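Local coordinates for five-membered-cyclitol-phosphate synthase (Streptomyces citricolor, PDB 6K96), which binds nicotinamide-adenine-dinucleotide and a sodium ion and is a member of the myo-inositol-1-phosphate synthase family, at residues T56-F61 with S123-L128; N219-N224 with V290-N295; A196-L201 with L206-S211; A308-V313 with R346-V351. One frame throughout, in Å; residues are numbered along the deposited sequence.

Contact 1 of 4, residues T56-F61 with S123-L128; sequences TFVAAF and SKAEVL. With NAD (nicotinamide-adenine-dinucleotide), chain G.
Val58 lays its isopropyl group against Ser123 and Ala125, and most of the surface shared by 56-61 and 123-128 gathers around it. Its CG2, lodged between the backbone N and the carbonyl carbon, stands 3.9 Å from CB of Ser123 and equally 3.9 Å from CB of Ala125, so one methyl bridges two side chains. The carbonyl of Ser123 also takes part: its O lies 3.8 Å from CB of Val58, a van der Waals contact. Val58 thus packs on the turn that ends the preceding helix, where Lys124, at positive phi, closes a Schellman motif.

Ala59 follows with a lighter touch, its CB 4.1 Å from OG of Ser123. That hydroxyl is turned back beside its own backbone N (chi1 -36°) and is hydrogen-bonded to the carbonyl of Arg119 in the last turn of helix 111-122; toward the strand it offers packing alone. Arg119 serves both sides, since its NH2 also binds the carbonyl O of Val58. At the end of the segment Phe61 approaches the bound nicotinamide-adenine-dinucleotide through its backbone, with O 3.5 Å from N3A of the adenine.

Strand 55-62 and strand 127-130, which the second segment enters at its end, both belong to the parallel Rossmann-type sheet that carries the dinucleotide, but are not paired in it: strand 5-10 runs between them. Ala59 and Leu128 both rest on Ala8 of that central strand, and the ring of Phe61 packs against Ile116, Arg119 and Leu120 of helix 111-122.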
# COMPACT_ATOMS: atom_id res chain seq x y z
N THR B 56 3.03 31.08 27.47
CA THR B 56 1.87 31.63 28.21
C THR B 56 0.94 32.26 27.18
O THR B 56 1.35 33.19 26.53
CB THR B 56 2.32 32.58 29.32
OG1 THR B 56 3.74 32.63 29.38
CG2 THR B 56 1.80 32.17 30.69
N PHE B 57 -0.23 31.70 26.95
CA PHE B 57 -1.23 32.30 26.06
C PHE B 57 -1.85 33.46 26.83
O PHE B 57 -2.31 33.24 27.95
CB PHE B 57 -2.25 31.23 25.68
CG PHE B 57 -1.68 30.17 24.78
CD1 PHE B 57 -0.94 29.12 25.30
CD2 PHE B 57 -1.83 30.26 23.40
CE1 PHE B 57 -0.35 28.18 24.47
CE2 PHE B 57 -1.30 29.28 22.58
CZ PHE B 57 -0.56 28.25 23.12
N VAL B 58 -1.86 34.67 26.25
CA VAL B 58 -2.27 35.90 27.00
C VAL B 58 -3.48 36.52 26.30
O VAL B 58 -4.24 37.31 26.93
CB VAL B 58 -1.09 36.87 27.13
CG1 VAL B 58 -0.01 36.27 28.04
CG2 VAL B 58 -0.49 37.26 25.77
N ALA B 59 -3.69 36.13 25.04
CA ALA B 59 -4.60 36.84 24.12
C ALA B 59 -5.02 35.90 23.00
O ALA B 59 -4.17 35.14 22.50
CB ALA B 59 -3.91 38.09 23.63
N ALA B 60 -6.26 36.03 22.59
CA ALA B 60 -6.87 35.19 21.55
C ALA B 60 -8.00 35.97 20.88
O ALA B 60 -8.81 36.60 21.60
CB ALA B 60 -7.38 33.90 22.16
N PHE B 61 -8.03 35.87 19.54
CA PHE B 61 -8.96 36.59 18.65
C PHE B 61 -9.57 35.60 17.64
O PHE B 61 -8.81 34.91 16.92
CB PHE B 61 -8.18 37.72 17.99
CG PHE B 61 -7.51 38.65 18.96
CD1 PHE B 61 -8.25 39.54 19.72
CD2 PHE B 61 -6.14 38.67 19.09
CE1 PHE B 61 -7.62 40.40 20.62
CE2 PHE B 61 -5.52 39.52 19.99
CZ PHE B 61 -6.26 40.38 20.76
N SER B 123 -1.95 42.92 27.47
CA SER B 123 -1.56 41.51 27.72
C SER B 123 -0.04 41.36 27.69
O SER B 123 0.42 40.26 27.98
CB SER B 123 -2.17 40.60 26.71
OG SER B 123 -3.48 41.06 26.37
N LYS B 124 0.68 42.42 27.34
CA LYS B 124 2.16 42.40 27.30
C LYS B 124 2.61 41.24 26.40
O LYS B 124 3.66 40.64 26.68
CB LYS B 124 2.77 42.29 28.71
CG LYS B 124 4.30 42.35 28.73
CD LYS B 124 4.95 43.22 29.82
CE LYS B 124 6.47 43.23 29.76
NZ LYS B 124 7.05 42.07 30.47
N ALA B 125 1.86 40.95 25.34
CA ALA B 125 2.22 39.92 24.35
C ALA B 125 3.57 40.27 23.73
O ALA B 125 3.96 41.46 23.70
CB ALA B 125 1.12 39.81 23.33
N GLU B 126 4.31 39.24 23.33
CA GLU B 126 5.64 39.40 22.70
C GLU B 126 5.52 39.02 21.24
O GLU B 126 6.22 39.64 20.40
CB GLU B 126 6.67 38.49 23.35
CG GLU B 126 7.13 38.92 24.72
CD GLU B 126 8.33 38.12 25.21
OE1 GLU B 126 8.12 37.01 25.79
OE2 GLU B 126 9.47 38.57 25.00
N VAL B 127 4.64 38.06 20.96
CA VAL B 127 4.46 37.45 19.62
C VAL B 127 2.96 37.40 19.37
O VAL B 127 2.22 36.92 20.25
CB VAL B 127 5.08 36.04 19.57
CG1 VAL B 127 4.88 35.40 18.21
CG2 VAL B 127 6.55 36.02 19.95
N LEU B 128 2.54 37.83 18.19
CA LEU B 128 1.18 37.55 17.70
C LEU B 128 1.32 36.49 16.61
O LEU B 128 2.06 36.73 15.66
CB LEU B 128 0.53 38.81 17.16
CG LEU B 128 -0.83 38.52 16.53
CD1 LEU B 128 -1.83 38.13 17.58
CD2 LEU B 128 -1.35 39.69 15.75
PA NAD G . -8.45 26.36 11.38
O1A NAD G . -9.47 26.44 10.31
O2A NAD G . -8.56 25.18 12.29
O5B NAD G . -8.26 27.69 12.21
C5B NAD G . -8.85 28.87 11.62
C4B NAD G . -9.41 29.74 12.71
O4B NAD G . -9.51 31.15 12.31
C3B NAD G . -10.82 29.33 13.14
O3B NAD G . -10.89 29.37 14.56
C2B NAD G . -11.67 30.45 12.54
O2B NAD G . -12.89 30.37 13.22
C1B NAD G . -10.74 31.63 12.84
N9A NAD G . -11.02 32.90 12.20
C8A NAD G . -11.64 33.03 10.98
N7A NAD G . -11.70 34.27 10.56
C5A NAD G . -11.06 35.01 11.54
C6A NAD G . -10.80 36.39 11.66
N6A NAD G . -11.15 37.27 10.72
N1A NAD G . -10.10 36.82 12.75
C2A NAD G . -9.76 35.90 13.67
N3A NAD G . -9.97 34.58 13.67
C4A NAD G . -10.62 34.18 12.56
O3 NAD G . -7.03 26.30 10.66
PN NAD G . -5.68 25.56 11.12
O1N NAD G . -5.38 26.00 12.50
O2N NAD G . -5.92 24.13 10.73
O5D NAD G . -4.62 26.24 10.12
C5D NAD G . -4.44 27.71 10.21
C4D NAD G . -3.71 28.20 9.00
O4D NAD G . -2.37 27.65 8.93
C3D NAD G . -4.40 27.82 7.68
O3D NAD G . -4.25 28.90 6.79
C2D NAD G . -3.52 26.69 7.15
O2D NAD G . -3.46 26.55 5.74
C1D NAD G . -2.14 27.17 7.60
N1N NAD G . -1.17 26.03 7.53
C2N NAD G . -1.51 24.78 8.14
C3N NAD G . -0.74 23.64 7.94
C7N NAD G . -1.15 22.37 8.66
O7N NAD G . -2.06 22.40 9.48
N7N NAD G . -0.51 21.24 8.36
C4N NAD G . 0.36 23.75 7.10
C5N NAD G . 0.78 25.00 6.65
C6N NAD G . -0.04 26.11 6.80

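Contact 2 of 4, residues N219-N224 with V290-N295; sequences NEDFRN and VQDSSN. With NA (sodium ion), chain H; NAD (nicotinamide-adenine-dinucleotide), chain G.
The side-chain amide of Asn219 and the carboxylate of Asp292 meet with their planes 37° apart, the two side chains crossing at about a right angle. They do not bond directly: ND2 of Asn219 is 3.9 Å from OD2 of Asp292, and a water joins the groups instead, donating to OD1 of Asn219 and to OD2 of Asp292. The same OD1 of Asn219 accepts from the backbone N of Phe222 at 2.9 Å, with the donor tilted 20° from the carbonyl plane. This is the N-cap bond of helix 220-225, and the chi1 of 57° that folds the amide back over the helix start makes it possible. ND2 of Asn219 is in turn held by Asp264.

Nicotinamide-adenine-dinucleotide touches both segments. Its nicotinamide amide approaches Asp292 with N7N, which donates to the backbone O of Asp292 and, weakly, to its OD1. The carbonyl O7N of the same amide binds the sodium ion, as do O2N of the nicotinamide-side phosphate and OG of Ser293 at 2.5 Å; Asn15 supplies a further ligand. The junction between strand 281-291 and helix 292-313 therefore meets both the carboxamide and the metal within the myo-inositol-1-phosphate synthase family region. From helix 220-225, Asp221 extends its carboxylate, CG anti to the backbone N, so that OD1 accepts from the ribose O2D at 2.6 Å. OD2 of Asp221 stands 4.1 Å from OD2 of Asp292, a proximity of like charges that the nearby sodium ion may ease. Asp264 further steadies Ser293 by a hydrogen bond to its OG.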
# COMPACT_ATOMS: atom_id res chain seq x y z
N ASN B 219 -10.68 18.47 8.12
CA ASN B 219 -10.73 19.66 9.00
C ASN B 219 -11.12 20.92 8.21
O ASN B 219 -11.21 20.90 6.98
CB ASN B 219 -9.42 19.91 9.77
CG ASN B 219 -8.19 20.06 8.91
OD1 ASN B 219 -8.27 20.37 7.73
ND2 ASN B 219 -7.04 19.77 9.49
N GLU B 220 -11.34 22.01 8.94
CA GLU B 220 -11.74 23.30 8.37
C GLU B 220 -10.63 23.74 7.41
O GLU B 220 -11.01 24.22 6.31
CB GLU B 220 -12.09 24.27 9.50
CG GLU B 220 -13.43 25.00 9.28
CD GLU B 220 -14.67 24.18 8.92
OE1 GLU B 220 -14.89 23.10 9.52
OE2 GLU B 220 -15.45 24.66 8.01
N ASP B 221 -9.34 23.54 7.70
CA ASP B 221 -8.27 24.01 6.78
C ASP B 221 -8.52 23.36 5.42
O ASP B 221 -8.63 24.09 4.37
CB ASP B 221 -6.83 23.81 7.29
CG ASP B 221 -5.70 24.25 6.35
OD1 ASP B 221 -5.80 25.39 5.84
OD2 ASP B 221 -4.70 23.48 6.10
N PHE B 222 -8.68 22.04 5.41
CA PHE B 222 -8.79 21.28 4.15
C PHE B 222 -10.07 21.69 3.40
O PHE B 222 -10.01 21.83 2.17
CB PHE B 222 -8.67 19.79 4.47
CG PHE B 222 -8.58 18.89 3.28
CD1 PHE B 222 -9.73 18.46 2.67
CD2 PHE B 222 -7.37 18.51 2.78
CE1 PHE B 222 -9.68 17.65 1.54
CE2 PHE B 222 -7.32 17.66 1.68
CZ PHE B 222 -8.47 17.28 1.04
N ARG B 223 -11.18 21.81 4.12
CA ARG B 223 -12.50 22.31 3.64
C ARG B 223 -12.36 23.73 3.01
O ARG B 223 -12.90 23.95 1.91
CB ARG B 223 -13.49 22.31 4.81
CG ARG B 223 -14.88 21.81 4.41
CD ARG B 223 -16.10 22.33 5.17
NE ARG B 223 -16.75 21.15 5.74
CZ ARG B 223 -17.41 20.20 5.05
NH1 ARG B 223 -17.55 20.28 3.74
NH2 ARG B 223 -17.96 19.16 5.67
N ASN B 224 -11.61 24.64 3.65
CA ASN B 224 -11.28 25.98 3.09
C ASN B 224 -10.49 25.81 1.79
O ASN B 224 -10.94 26.36 0.75
CB ASN B 224 -10.49 26.85 4.07
CG ASN B 224 -10.19 28.23 3.50
OD1 ASN B 224 -11.11 28.96 3.10
ND2 ASN B 224 -8.91 28.61 3.50
N VAL B 290 -0.56 11.51 8.71
CA VAL B 290 -0.04 12.44 9.75
C VAL B 290 -1.20 13.13 10.48
O VAL B 290 -2.34 13.13 9.95
CB VAL B 290 0.88 13.46 9.10
CG1 VAL B 290 2.04 12.78 8.41
CG2 VAL B 290 0.15 14.37 8.13
N GLN B 291 -0.94 13.68 11.66
CA GLN B 291 -1.88 14.60 12.38
C GLN B 291 -1.64 15.99 11.80
O GLN B 291 -0.72 16.63 12.28
CB GLN B 291 -1.59 14.85 13.85
CG GLN B 291 -2.46 14.17 14.87
CD GLN B 291 -3.95 14.04 14.70
OE1 GLN B 291 -4.47 13.07 15.22
NE2 GLN B 291 -4.66 14.95 14.05
N ASP B 292 -2.41 16.40 10.79
CA ASP B 292 -2.09 17.60 9.95
C ASP B 292 -1.68 18.77 10.86
O ASP B 292 -0.62 19.35 10.62
CB ASP B 292 -3.23 17.93 8.98
CG ASP B 292 -2.84 18.91 7.89
OD1 ASP B 292 -1.70 18.79 7.45
OD2 ASP B 292 -3.66 19.84 7.56
N SER B 293 -2.39 19.04 11.94
CA SER B 293 -2.10 20.23 12.77
C SER B 293 -0.90 20.03 13.72
O SER B 293 -0.43 21.07 14.31
CB SER B 293 -3.32 20.64 13.51
OG SER B 293 -4.24 21.23 12.61
N SER B 294 -0.41 18.81 13.90
CA SER B 294 0.91 18.55 14.53
C SER B 294 1.96 18.98 13.51
O SER B 294 3.01 19.49 13.94
CB SER B 294 1.11 17.09 14.98
OG SER B 294 0.38 16.79 16.18
N ASN B 295 1.69 18.83 12.22
CA ASN B 295 2.65 19.22 11.17
C ASN B 295 2.78 20.73 11.21
O ASN B 295 3.78 21.21 10.74
CB ASN B 295 2.25 18.77 9.77
CG ASN B 295 2.97 17.56 9.23
OD1 ASN B 295 3.90 17.05 9.85
ND2 ASN B 295 2.56 17.09 8.06
NA NA H . -4.08 22.73 10.58
PA NAD G . -8.45 26.36 11.38
O1A NAD G . -9.47 26.44 10.31
O2A NAD G . -8.56 25.18 12.29
O5B NAD G . -8.26 27.69 12.21
C5B NAD G . -8.85 28.87 11.62
C4B NAD G . -9.41 29.74 12.71
O4B NAD G . -9.51 31.15 12.31
C3B NAD G . -10.82 29.33 13.14
O3B NAD G . -10.89 29.37 14.56
C2B NAD G . -11.67 30.45 12.54
O2B NAD G . -12.89 30.37 13.22
C1B NAD G . -10.74 31.63 12.84
N9A NAD G . -11.02 32.90 12.20
C8A NAD G . -11.64 33.03 10.98
N7A NAD G . -11.70 34.27 10.56
C5A NAD G . -11.06 35.01 11.54
C6A NAD G . -10.80 36.39 11.66
N6A NAD G . -11.15 37.27 10.72
N1A NAD G . -10.10 36.82 12.75
C2A NAD G . -9.76 35.90 13.67
N3A NAD G . -9.97 34.58 13.67
C4A NAD G . -10.62 34.18 12.56
O3 NAD G . -7.03 26.30 10.66
PN NAD G . -5.68 25.56 11.12
O1N NAD G . -5.38 26.00 12.50
O2N NAD G . -5.92 24.13 10.73
O5D NAD G . -4.62 26.24 10.12
C5D NAD G . -4.44 27.71 10.21
C4D NAD G . -3.71 28.20 9.00
O4D NAD G . -2.37 27.65 8.93
C3D NAD G . -4.40 27.82 7.68
O3D NAD G . -4.25 28.90 6.79
C2D NAD G . -3.52 26.69 7.15
O2D NAD G . -3.46 26.55 5.74
C1D NAD G . -2.14 27.17 7.60
N1N NAD G . -1.17 26.03 7.53
C2N NAD G . -1.51 24.78 8.14
C3N NAD G . -0.74 23.64 7.94
C7N NAD G . -1.15 22.37 8.66
O7N NAD G . -2.06 22.40 9.48
N7N NAD G . -0.51 21.24 8.36
C4N NAD G . 0.36 23.75 7.10
C5N NAD G . 0.78 25.00 6.65
C6N NAD G . -0.04 26.11 6.80
O HOH W 1 -5.89 18.97 6.73

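Contact 3 of 4, residues A196-L201 with L206-S211; sequences ALLGLL and LSLASS
Leu206 N donates a hydrogen bond to the carbonyl O of Leu201, the single polar link between helix segment 196-201 and the residue that leads into strand 207-217. The modelled distance of 2.5 Å from N of Leu206 to O of Leu201 is unusually short, and its exact value is doubtful at this resolution. The N-H...O angle is a bent 140°, although the donor sits almost on the line of the C=O bond.

Apolar packing accounts for the remainder. Leu198 and Leu208 cross at about a right angle, and CD2 of Leu198 fits against both methyls at the end of Leu208, 3.5 Å from CD2 and 3.6 Å from CD1. Each chain bends toward the other to do so: CG of Leu208 lies anti to its backbone N (chi1 -166°), which carries its methyls across to the helix. Closer to the turn, Leu201 and Leu206 also cross nearly perpendicularly, with CG of Leu201 resting 4.1 Å from CB of Leu206. The CD2 methyl of Leu201 completes the patch at 4.3 Å from CD1 of Leu208.

Neighbouring strands extend this layer: Leu197 and Leu201 pack on Ile272 of strand 265-275, and Leu206 on Val282 of strand 281-291. Farther along, Ala209 and Ser210 both face Glu273 in a classic beta bulge. Leu188 of the second subunit covers Leu206.

In this helix-to-strand connection one backbone bond links the helix to the residue before the strand, while four leucines fasten the helix to the mixed sheet; the join is therefore predominantly hydrophobic, a packing of leucine methyls with one main-chain bond at the turn.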
# COMPACT_ATOMS: atom_id res chain seq x y z
N ALA B 196 11.55 14.05 -2.68
CA ALA B 196 12.74 13.27 -2.29
C ALA B 196 12.80 12.02 -3.17
O ALA B 196 13.92 11.67 -3.63
CB ALA B 196 12.69 12.91 -0.82
N LEU B 197 11.66 11.36 -3.38
CA LEU B 197 11.62 10.08 -4.13
C LEU B 197 11.90 10.39 -5.58
O LEU B 197 12.61 9.59 -6.22
CB LEU B 197 10.28 9.35 -3.93
CG LEU B 197 10.14 8.73 -2.54
CD1 LEU B 197 8.75 8.17 -2.26
CD2 LEU B 197 11.20 7.68 -2.32
N LEU B 198 11.34 11.48 -6.11
CA LEU B 198 11.56 11.83 -7.53
C LEU B 198 13.02 12.21 -7.69
O LEU B 198 13.60 11.75 -8.68
CB LEU B 198 10.58 12.92 -7.98
CG LEU B 198 9.19 12.40 -8.35
CD1 LEU B 198 8.24 13.59 -8.60
CD2 LEU B 198 9.22 11.50 -9.58
N GLY B 199 13.56 12.92 -6.71
CA GLY B 199 15.00 13.25 -6.58
C GLY B 199 15.89 12.03 -6.79
O GLY B 199 16.81 12.13 -7.61
N LEU B 200 15.62 10.94 -6.06
CA LEU B 200 16.30 9.63 -6.09
C LEU B 200 16.33 9.09 -7.51
O LEU B 200 17.45 8.74 -7.96
CB LEU B 200 15.56 8.62 -5.23
CG LEU B 200 15.87 8.60 -3.74
CD1 LEU B 200 15.41 7.25 -3.15
CD2 LEU B 200 17.36 8.87 -3.46
N LEU B 201 15.16 9.01 -8.15
CA LEU B 201 15.06 8.45 -9.52
C LEU B 201 15.97 9.19 -10.49
O LEU B 201 16.58 8.51 -11.35
CB LEU B 201 13.62 8.49 -10.03
CG LEU B 201 12.84 7.21 -9.85
CD1 LEU B 201 12.52 7.00 -8.37
CD2 LEU B 201 11.58 7.21 -10.70
N LEU B 206 17.27 7.19 -13.41
CA LEU B 206 16.07 6.44 -13.83
C LEU B 206 15.10 7.40 -14.54
O LEU B 206 14.99 8.63 -14.16
CB LEU B 206 15.43 5.75 -12.62
CG LEU B 206 16.24 4.56 -12.07
CD1 LEU B 206 17.05 4.96 -10.89
CD2 LEU B 206 15.35 3.41 -11.69
N SER B 207 14.41 6.92 -15.56
CA SER B 207 13.53 7.81 -16.36
C SER B 207 12.13 7.80 -15.73
O SER B 207 11.63 6.71 -15.39
CB SER B 207 13.53 7.40 -17.83
OG SER B 207 14.88 7.24 -18.31
N LEU B 208 11.50 8.97 -15.60
CA LEU B 208 10.10 9.06 -15.10
C LEU B 208 9.16 8.77 -16.27
O LEU B 208 9.40 9.24 -17.37
CB LEU B 208 9.92 10.45 -14.50
CG LEU B 208 8.70 10.71 -13.63
CD1 LEU B 208 8.49 9.65 -12.54
CD2 LEU B 208 8.87 12.08 -12.99
N ALA B 209 8.26 7.82 -16.10
CA ALA B 209 7.10 7.63 -16.98
C ALA B 209 5.97 8.51 -16.45
O ALA B 209 5.29 9.12 -17.28
CB ALA B 209 6.65 6.19 -17.04
N SER B 210 5.74 8.55 -15.14
CA SER B 210 4.49 9.12 -14.61
C SER B 210 4.50 9.09 -13.10
O SER B 210 5.24 8.20 -12.53
CB SER B 210 3.27 8.41 -15.12
OG SER B 210 2.97 7.24 -14.40
N SER B 211 3.76 10.01 -12.49
CA SER B 211 3.58 10.05 -11.02
C SER B 211 2.27 10.75 -10.69
O SER B 211 1.82 11.46 -11.50
CB SER B 211 4.82 10.59 -10.29
OG SER B 211 4.64 10.63 -8.87

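Contact 4 of 4, residues A308-V313 with R346-V351; sequences AAARRV and RQLDAV
Val313 and Val351 touch methyl to methyl, CG2 of Val313 lying 3.5 Å from CG1 of Val351 with the two side chains crossing obliquely. CG1 of Val313 adds a second approach at 3.9 Å to the same methyl of Val351, which therefore sits against both branches of its partner. One helical turn earlier on each segment, Leu348 does the corresponding work with a single methyl. Its CD1 comes 4.1 Å from CB of Ala309 and rests over the backbone beyond, 3.9 Å from N of Ala310. The small alanines let this leucine come down on the main chain of helix 292-313 itself.

The torsions of the second helix bring these methyls forward. In Leu348 CG stands anti to the backbone N (chi1 178°), and this swings the end of the side chain toward 308-313. Val351 places CG1 likewise, anti to its N, aiming that methyl at Val313. The short helical axes approach to 10.1 Å and are inclined by 55°, and the touching residues fall on two successive turns of each.

Farther out, charged groups anchor the first helix from another side. Arg312 forms a salt bridge with Glu126, and Arg311 binds the carbonyl of Lys151 through NE. On the second helix, Asp349 accepts a hydrogen bond from Gly48 N.

The arrangement joins the C-terminal end of helix 292-313 to helix 338-353, near the end of the modelled chain; Ala310 also touches Pro178 and Phe315, and the Glu126 loop ahead of strand 127-130 lies alongside the first helix.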
# COMPACT_ATOMS: atom_id res chain seq x y z
N ALA B 308 10.20 35.47 19.56
CA ALA B 308 10.33 36.03 20.92
C ALA B 308 11.80 36.32 21.24
O ALA B 308 12.08 37.46 21.65
CB ALA B 308 9.68 35.14 21.94
N ALA B 309 12.71 35.37 21.01
CA ALA B 309 14.13 35.51 21.41
C ALA B 309 14.75 36.70 20.67
O ALA B 309 15.51 37.44 21.27
CB ALA B 309 14.90 34.25 21.15
N ALA B 310 14.34 36.91 19.42
CA ALA B 310 14.81 38.00 18.54
C ALA B 310 14.32 39.35 19.06
O ALA B 310 15.12 40.28 19.16
CB ALA B 310 14.36 37.75 17.13
N ARG B 311 13.05 39.44 19.46
CA ARG B 311 12.51 40.67 20.08
C ARG B 311 13.23 40.98 21.42
O ARG B 311 13.48 42.17 21.70
CB ARG B 311 10.99 40.56 20.23
CG ARG B 311 10.34 41.82 20.76
CD ARG B 311 8.84 41.64 20.83
NE ARG B 311 8.19 42.79 21.46
CZ ARG B 311 7.95 42.89 22.76
NH1 ARG B 311 8.28 41.95 23.62
NH2 ARG B 311 7.38 43.98 23.21
N ARG B 312 13.51 39.96 22.23
CA ARG B 312 14.26 40.10 23.53
C ARG B 312 15.66 40.66 23.24
O ARG B 312 16.11 41.50 24.01
CB ARG B 312 14.44 38.78 24.31
CG ARG B 312 13.18 37.97 24.58
CD ARG B 312 12.97 37.67 26.05
NE ARG B 312 11.69 37.01 26.22
CZ ARG B 312 11.49 35.69 26.21
NH1 ARG B 312 10.26 35.21 26.34
NH2 ARG B 312 12.52 34.85 26.05
N VAL B 313 16.27 40.28 22.12
CA VAL B 313 17.65 40.68 21.72
C VAL B 313 17.61 41.84 20.69
O VAL B 313 18.71 42.30 20.29
CB VAL B 313 18.38 39.40 21.26
CG1 VAL B 313 19.14 39.53 19.96
CG2 VAL B 313 19.28 38.92 22.37
N ARG B 346 22.75 29.96 15.76
CA ARG B 346 23.96 30.00 16.64
C ARG B 346 24.13 31.42 17.20
O ARG B 346 24.29 31.54 18.44
CB ARG B 346 25.13 29.46 15.81
CG ARG B 346 26.45 29.36 16.53
CD ARG B 346 27.56 29.15 15.51
NE ARG B 346 27.60 30.18 14.48
CZ ARG B 346 27.97 31.46 14.66
NH1 ARG B 346 28.34 31.94 15.85
NH2 ARG B 346 27.95 32.27 13.62
N GLN B 347 24.04 32.45 16.33
CA GLN B 347 24.14 33.87 16.76
C GLN B 347 22.97 34.20 17.71
O GLN B 347 23.21 34.82 18.74
CB GLN B 347 24.23 34.81 15.54
CG GLN B 347 25.60 34.79 14.85
CD GLN B 347 25.69 35.75 13.68
OE1 GLN B 347 26.55 35.60 12.81
NE2 GLN B 347 24.80 36.74 13.64
N LEU B 348 21.76 33.73 17.40
CA LEU B 348 20.56 34.10 18.19
C LEU B 348 20.67 33.52 19.59
O LEU B 348 20.32 34.23 20.57
CB LEU B 348 19.30 33.57 17.50
CG LEU B 348 17.99 33.85 18.24
CD1 LEU B 348 17.85 35.34 18.55
CD2 LEU B 348 16.82 33.35 17.41
N ASP B 349 21.08 32.25 19.68
CA ASP B 349 21.24 31.51 20.96
C ASP B 349 22.35 32.18 21.79
O ASP B 349 22.17 32.38 23.02
CB ASP B 349 21.56 30.03 20.68
CG ASP B 349 20.37 29.16 20.31
OD1 ASP B 349 19.24 29.46 20.77
OD2 ASP B 349 20.57 28.19 19.52
N ALA B 350 23.46 32.51 21.13
CA ALA B 350 24.71 32.93 21.78
C ALA B 350 24.60 34.41 22.22
O ALA B 350 25.28 34.80 23.21
CB ALA B 350 25.89 32.67 20.87
N VAL B 351 23.78 35.22 21.55
CA VAL B 351 23.65 36.64 21.98
C VAL B 351 22.79 36.60 23.23
O VAL B 351 23.16 37.18 24.23
CB VAL B 351 23.11 37.58 20.89
CG1 VAL B 351 22.69 38.91 21.46
CG2 VAL B 351 24.12 37.80 19.77

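How the contacts relate
Contacts 1 and 2 both touch the bound nicotinamide-adenine-dinucleotide, the first at its adenine and the second at its nicotinamide, ribose and sodium-bound phosphate; their centres are 23 Å apart and their nearest atoms about 11 Å. Contact 4 shares helix 292-313 with contact 2. The centres of contacts 2 and 4 are 31 Å apart, whereas contact 4 meets contact 1 directly, through Arg312 and Glu126 and where CG2 of Val127 packs on Ala308. Contact 3 stands apart, 45 Å between centres from contact 1, yet its strand 207-217 is followed in the chain by helix 220-225 of contact 2, and both reach the second subunit.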